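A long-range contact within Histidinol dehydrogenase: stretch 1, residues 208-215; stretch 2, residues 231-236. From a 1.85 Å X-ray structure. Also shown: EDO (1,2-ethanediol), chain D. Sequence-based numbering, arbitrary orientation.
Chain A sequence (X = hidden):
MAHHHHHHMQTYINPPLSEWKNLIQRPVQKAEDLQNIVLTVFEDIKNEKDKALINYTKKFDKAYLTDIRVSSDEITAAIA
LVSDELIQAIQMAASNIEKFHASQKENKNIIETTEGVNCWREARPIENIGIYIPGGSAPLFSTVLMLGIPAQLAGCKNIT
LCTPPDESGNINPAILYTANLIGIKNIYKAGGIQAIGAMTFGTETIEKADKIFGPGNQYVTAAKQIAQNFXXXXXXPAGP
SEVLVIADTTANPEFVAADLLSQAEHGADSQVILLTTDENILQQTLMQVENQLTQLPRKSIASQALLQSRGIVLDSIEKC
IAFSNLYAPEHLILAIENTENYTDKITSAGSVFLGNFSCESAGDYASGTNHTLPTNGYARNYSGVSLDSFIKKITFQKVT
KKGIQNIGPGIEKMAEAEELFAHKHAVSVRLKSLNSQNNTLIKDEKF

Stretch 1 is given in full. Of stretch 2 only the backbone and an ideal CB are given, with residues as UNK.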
# COMPACT_ATOMS: atom_id res chain seq x y z
N LYS A 208 9.29 -18.54 1.04
CA LYS A 208 9.36 -17.10 0.89
C LYS A 208 7.99 -16.47 1.03
O LYS A 208 6.96 -17.06 0.68
CB LYS A 208 10.00 -16.71 -0.45
CG LYS A 208 9.12 -16.82 -1.67
CD LYS A 208 9.93 -16.40 -2.91
CE LYS A 208 9.17 -16.64 -4.20
NZ LYS A 208 7.85 -15.93 -4.19
N ALA A 209 7.99 -15.25 1.55
CA ALA A 209 6.81 -14.45 1.81
C ALA A 209 6.42 -13.64 0.58
O ALA A 209 7.26 -13.29 -0.25
CB ALA A 209 7.07 -13.51 2.99
N ASP A 210 5.12 -13.34 0.46
CA ASP A 210 4.66 -12.35 -0.50
C ASP A 210 4.70 -10.94 0.06
O ASP A 210 4.84 -9.98 -0.71
CB ASP A 210 3.22 -12.66 -0.95
CG ASP A 210 3.09 -14.03 -1.60
OD1 ASP A 210 2.20 -14.81 -1.18
OD2 ASP A 210 3.87 -14.32 -2.53
N LYS A 211 4.57 -10.80 1.38
CA LYS A 211 4.56 -9.50 2.04
C LYS A 211 5.16 -9.67 3.43
O LYS A 211 4.85 -10.65 4.12
CB LYS A 211 3.14 -8.92 2.12
CG LYS A 211 3.06 -7.48 2.61
CD LYS A 211 1.68 -6.87 2.30
CE LYS A 211 1.55 -5.44 2.82
NZ LYS A 211 0.24 -4.81 2.36
N ILE A 212 6.02 -8.73 3.83
CA ILE A 212 6.72 -8.78 5.12
C ILE A 212 6.27 -7.61 5.99
O ILE A 212 6.25 -6.46 5.53
CB ILE A 212 8.25 -8.75 4.91
CG1 ILE A 212 8.70 -10.01 4.14
CG2 ILE A 212 8.98 -8.60 6.26
CD1 ILE A 212 10.16 -9.92 3.59
N PHE A 213 5.95 -7.90 7.25
CA PHE A 213 5.44 -6.95 8.23
C PHE A 213 6.37 -6.86 9.43
O PHE A 213 6.99 -7.86 9.82
CB PHE A 213 4.07 -7.38 8.75
CG PHE A 213 2.98 -7.33 7.74
CD1 PHE A 213 2.07 -6.28 7.75
CD2 PHE A 213 2.85 -8.34 6.79
CE1 PHE A 213 1.04 -6.24 6.82
CE2 PHE A 213 1.82 -8.29 5.86
CZ PHE A 213 0.92 -7.25 5.87
N GLY A 214 6.42 -5.69 10.06
CA GLY A 214 7.04 -5.54 11.36
C GLY A 214 8.27 -4.64 11.33
O GLY A 214 9.15 -4.79 10.48
N PRO A 215 8.33 -3.67 12.24
CA PRO A 215 9.49 -2.77 12.29
C PRO A 215 10.69 -3.39 12.98
O PRO A 215 10.60 -4.40 13.69
CB PRO A 215 8.97 -1.56 13.07
CG PRO A 215 7.90 -2.13 13.95
CD PRO A 215 7.23 -3.19 13.11
N UNK A 231 10.68 -8.12 -5.46
CA UNK A 231 9.31 -8.54 -5.68
C UNK A 231 8.43 -8.66 -4.44
O UNK A 231 7.23 -8.86 -4.60
CB UNK A 231 9.33 -9.89 -6.40
N UNK A 232 8.98 -8.55 -3.23
CA UNK A 232 8.15 -8.70 -2.03
C UNK A 232 7.52 -7.35 -1.69
O UNK A 232 8.09 -6.29 -1.96
CB UNK A 232 8.97 -9.23 -0.85
N UNK A 233 6.30 -7.38 -1.13
CA UNK A 233 5.67 -6.18 -0.60
C UNK A 233 6.06 -6.00 0.86
O UNK A 233 6.39 -6.96 1.55
CB UNK A 233 4.15 -6.25 -0.75
N UNK A 234 6.03 -4.75 1.35
CA UNK A 234 6.24 -4.51 2.78
C UNK A 234 5.10 -3.66 3.33
O UNK A 234 4.35 -3.03 2.59
CB UNK A 234 7.59 -3.83 3.03
N UNK A 235 4.98 -3.66 4.67
CA UNK A 235 3.82 -3.01 5.30
C UNK A 235 3.89 -1.50 5.16
O UNK A 235 2.95 -0.88 4.64
CB UNK A 235 3.73 -3.39 6.78
N UNK A 236 4.99 -0.89 5.56
CA UNK A 236 5.12 0.56 5.48
C UNK A 236 6.56 0.93 5.76
O UNK A 236 7.31 0.09 6.28
CB UNK A 236 4.18 1.26 6.46
C1 EDO D . -0.48 -0.41 5.84
O1 EDO D . -1.65 -0.88 5.16
C2 EDO D . 0.43 -1.63 5.96
O2 EDO D . 0.50 -2.19 4.66

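Position 231 has phi/psi of 105/-9, and its ideal CB finds nothing of stretch 1 within 5.5 Å. Stretch 1 therefore sets no demand, but the positive phi favours glycine, and the residue is G231.

At 232 the CA-to-CB bond points toward stretch 1. The ideal CB lies 4.2 Å from D210 O, 4.5 Å from A209 O and 4.7 Å from I212 CD1, so the site offers a methyl group beside two carbonyl oxygens. A small or medium aliphatic side chain would suit it; a short hydroxyl side chain cannot be excluded on these distances. The deposited residue is V232, with chi1 of 74° (p). Its CG2 enters this space, 3.9 Å from I212 CD1 in an apolar contact and 3.4 Å from D210 O.

Position 233 pairs with K211 in a parallel bridge, CA to CA 4.4 Å. The backbone does most of the work: N of 233 donates to D210 O (3.0 Å, 173°), and O of 233 accepts from I212 N (2.9 Å, 158°). These bonds are open to almost any residue. The CB lies on the same face as the K211 side chain, its ideal position 3.7 Å from K211 CG and 3.8 Å from D210 O, which makes a small side chain a comfortable choice without proving it. A233 places its single methyl against the lysine stem, CB to K211 CG 3.7 Å.

Position 234 pairs with I212, again in parallel, CA to CA 4.9 Å, and its side chain shares the I212 face. The ideal CB is 3.9 Å from I212 O. Phi/psi of -128/163 is extended, and beta-branched or other aliphatic residues would fit. The residue is I234, chi1 66° (p); its CA also makes a CA-H...O contact with I212 O at 3.4 Å.

Position 235 has its CB sideways, with the ideal CB tight against F213 CD1 at 3.5 Å and 4.8 Å from G214 N. That amide is a donor, and at this distance the acceptor must sit two bonds beyond CB, so aspartate or asparagine would suit. D235 uses chi1 of 46° (p) to bring OD2 to 2.9 Å from G214 N, a hydrogen bond at 168°. Its own N gives a weak bond to I212 O (3.2 Å, 131°). On the backbone side, 1,2-ethanediol O2 donates to D235 O at 2.8 Å.

At 236 the CB is sideways and meets nothing of stretch 1 within 5.5 Å, leaving the choice open. M236 brings CE to 3.9 Å from ethanediol C2.

Stretch 2 231-236: GVAIDM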
# COMPACT_ATOMS: atom_id res chain seq x y z
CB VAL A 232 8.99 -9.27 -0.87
CG1 VAL A 232 9.93 -8.22 -0.31
CG2 VAL A 232 8.11 -9.83 0.24
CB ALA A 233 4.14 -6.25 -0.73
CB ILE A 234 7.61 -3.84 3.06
CG1 ILE A 234 7.66 -2.43 2.48
CG2 ILE A 234 8.73 -4.74 2.50
CD1 ILE A 234 8.95 -1.69 2.83
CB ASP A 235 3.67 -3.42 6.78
CG ASP A 235 4.98 -3.37 7.59
OD1 ASP A 235 6.09 -3.17 7.03
OD2 ASP A 235 4.87 -3.56 8.83
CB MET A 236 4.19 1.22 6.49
CG MET A 236 4.63 0.93 7.90
SD MET A 236 3.43 1.58 9.07
CE MET A 236 2.05 0.51 8.76
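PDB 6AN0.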